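PDB 4WES: nitrogenase molybdenum-iron protein beta chain from Clostridium pasteurianum, which pairs with the alpha chain to form the molybdenum-iron component of nitrogenase, sharing an [8Fe-7S] cluster with it, and so helps reduce dinitrogen to ammonium. Local coordinates for residues T104-E109 with T139-G144. Numbering follows the deposited sequence. Where two conformers were deposited one is given.
Sequences TTCLSE and TPSYVG. With CLF (Fe(8)-S(7) cluster), chain H.
Thr104 CA lies 5.1 Å from Thr139 CA and Cys106 CA 4.9 Å from Pro140 CA, where the connection from strand 99-104 to helix 106-111 is passed by the loop after the neighbouring parallel strand 133-136. The start of that helix and this loop, both following the carboxyl ends of adjacent strands, thus form one side of the P-cluster site, a worked example of how a parallel alpha/beta sheet presents ligands to a cofactor. Cys106 SG, at 2.4 Å, and Ser141 OG, at 2.0 Å in the conformer given here, converge on the same iron, FE6; in both residues chi1, near +50°, sets the ligand atom between the backbone N and the carbonyl carbon. Thr105 precedes the helix as its N-cap, Thr105 OG1 accepting from Leu107 N; in the Ser108 conformer given, a straight bond from Thr105 N to Ser108 OG completes a capping box. Behind the iron ligands, two threonines join the two segments. Thr139 N donates to Thr104 OG1 at 2.8 Å and 177°, while Thr139 OG1 donates to Thr104 O from above the carbonyl plane. Thr104 OG1 donates a hydrogen bond to Glu109 OE2, on the anti side of the carboxylate; Asn138 also bonds to that oxygen. Glu109 CG, anti to its carbonyl carbon and beside the backbone N (chi1 -67°), rests 3.7 Å from Pro140 CA. Pro140 CB in turn sits over one face of the Tyr142 ring, offset toward the rim, and a type I turn from Pro140 to Val143 carries Ser141 and Tyr142. Pro76 of the alpha chain packs on both Cys106 and Ser141, as befits a cluster held between subunits. At the ring's edge, near its plane, Cys106 CB lies 4.0 Å from Tyr142 CD1.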
loop_
_atom_site.group_PDB
_atom_site.type_symbol
_atom_site.label_atom_id
_atom_site.label_comp_id
_atom_site.label_asym_id
_atom_site.label_seq_id
_atom_site.Cartn_x
_atom_site.Cartn_y
_atom_site.Cartn_z
ATOM N N THR B 104 19.382 2.914 -32.661
ATOM C CA THR B 104 20.585 2.128 -32.889
ATOM C C THR B 104 21.068 1.512 -31.580
ATOM O O THR B 104 20.471 1.695 -30.546
ATOM C CB THR B 104 21.653 2.973 -33.573
ATOM O OG1 THR B 104 21.969 4.072 -32.723
ATOM C CG2 THR B 104 21.170 3.468 -34.930
ATOM N N THR B 105 22.150 0.775 -31.657
ATOM C CA THR B 105 22.750 0.146 -30.493
ATOM C C THR B 105 24.224 0.453 -30.426
ATOM O O THR B 105 24.781 1.013 -31.352
ATOM C CB THR B 105 22.562 -1.388 -30.476
ATOM O OG1 THR B 105 23.428 -2.004 -31.428
ATOM C CG2 THR B 105 21.108 -1.804 -30.744
ATOM N N CYS B 106 24.883 0.032 -29.339
ATOM C CA CYS B 106 26.333 0.184 -29.316
ATOM C C CYS B 106 27.020 -0.497 -30.498
ATOM O O CYS B 106 28.081 -0.039 -30.915
ATOM C CB CYS B 106 26.898 -0.391 -28.028
ATOM S SG CYS B 106 26.324 -2.054 -27.576
ATOM N N LEU B 107 26.436 -1.569 -31.042
ATOM C CA LEU B 107 27.063 -2.266 -32.163
ATOM C C LEU B 107 27.046 -1.393 -33.414
ATOM O O LEU B 107 28.095 -1.149 -34.032
ATOM C CB LEU B 107 26.315 -3.555 -32.455
ATOM C CG LEU B 107 26.852 -4.396 -33.601
ATOM C CD1 LEU B 107 28.356 -4.657 -33.508
ATOM C CD2 LEU B 107 26.091 -5.694 -33.733
ATOM N N SER B 108 25.860 -0.928 -33.816
ATOM C CA SER B 108 25.799 -0.143 -35.038
ATOM C C SER B 108 26.510 1.204 -34.881
ATOM O O SER B 108 27.057 1.718 -35.867
ATOM C CB SER B 108 24.357 -0.012 -35.503
ATOM O OG SER B 108 23.483 0.342 -34.439
ATOM N N GLU B 109 26.516 1.782 -33.687
ATOM C CA GLU B 109 27.225 3.020 -33.452
ATOM C C GLU B 109 28.754 2.796 -33.489
ATOM O O GLU B 109 29.494 3.609 -34.062
ATOM C CB GLU B 109 26.772 3.650 -32.150
ATOM C CG GLU B 109 25.313 4.139 -32.199
ATOM C CD GLU B 109 25.093 5.287 -33.169
ATOM O OE1 GLU B 109 26.015 6.090 -33.343
ATOM O OE2 GLU B 109 24.019 5.349 -33.781
ATOM N N THR B 139 21.408 6.231 -30.986
ATOM C CA THR B 139 21.314 5.953 -29.546
ATOM C C THR B 139 22.458 5.064 -29.052
ATOM O O THR B 139 22.243 3.937 -28.617
ATOM C CB THR B 139 19.936 5.345 -29.225
ATOM O OG1 THR B 139 19.639 4.268 -30.116
ATOM C CG2 THR B 139 18.848 6.385 -29.350
ATOM N N PRO B 140 23.686 5.591 -29.091
ATOM C CA PRO B 140 24.819 4.828 -28.552
ATOM C C PRO B 140 24.689 4.559 -27.074
ATOM O O PRO B 140 24.585 5.471 -26.271
ATOM C CB PRO B 140 26.011 5.726 -28.830
ATOM C CG PRO B 140 25.446 7.119 -28.868
ATOM C CD PRO B 140 24.074 6.944 -29.502
ATOM N N SER B 141 24.737 3.285 -26.707
ATOM C CA SER B 141 24.472 2.908 -25.322
ATOM C C SER B 141 25.604 3.245 -24.359
ATOM O O SER B 141 25.407 3.233 -23.129
ATOM C CB SER B 141 24.155 1.426 -25.223
ATOM O OG SER B 141 25.028 0.634 -25.964
ATOM N N TYR B 142 26.779 3.515 -24.897
ATOM C CA TYR B 142 27.904 3.973 -24.114
ATOM C C TYR B 142 27.849 5.471 -23.813
ATOM O O TYR B 142 28.749 5.978 -23.168
ATOM C CB TYR B 142 29.191 3.564 -24.809
ATOM C CG TYR B 142 29.255 3.857 -26.281
ATOM C CD1 TYR B 142 28.990 2.858 -27.206
ATOM C CD2 TYR B 142 29.590 5.111 -26.776
ATOM C CE1 TYR B 142 29.053 3.103 -28.561
ATOM C CE2 TYR B 142 29.683 5.364 -28.130
ATOM C CZ TYR B 142 29.432 4.340 -29.035
ATOM O OH TYR B 142 29.508 4.564 -30.393
ATOM N N VAL B 143 26.812 6.181 -24.259
ATOM C CA VAL B 143 26.580 7.558 -23.893
ATOM C C VAL B 143 25.310 7.644 -23.061
ATOM O O VAL B 143 24.248 7.126 -23.448
ATOM C CB VAL B 143 26.441 8.452 -25.140
ATOM C CG1 VAL B 143 26.077 9.876 -24.750
ATOM C CG2 VAL B 143 27.703 8.392 -25.988
ATOM N N GLY B 144 25.378 8.294 -21.920
ATOM C CA GLY B 144 24.144 8.604 -21.197
ATOM C C GLY B 144 23.450 7.381 -20.672
ATOM O O GLY B 144 24.100 6.455 -20.171
HETATM FE FE1 CLF H . 24.975 -6.881 -27.944
HETATM FE FE2 CLF H . 22.656 -6.397 -27.154
HETATM FE FE3 CLF H . 23.623 -8.934 -26.638
HETATM FE FE4 CLF H . 24.553 -6.730 -25.361
HETATM S S1 CLF H . 24.544 -4.829 -26.807
HETATM S S2A CLF H . 23.091 -8.028 -28.707
HETATM S S4A CLF H . 22.455 -7.603 -25.197
HETATM S S3A CLF H . 25.866 -8.349 -26.365
HETATM FE FE5 CLF H . 23.911 -3.878 -23.531
HETATM FE FE6 CLF H . 24.686 -1.364 -26.012
HETATM FE FE7 CLF H . 22.436 -1.774 -24.485
HETATM FE FE8 CLF H . 22.546 -3.624 -26.436
HETATM S S2B CLF H . 24.619 -1.794 -23.761
HETATM S S3B CLF H . 22.499 -1.374 -26.766
HETATM S S4B CLF H . 21.750 -3.970 -24.287
#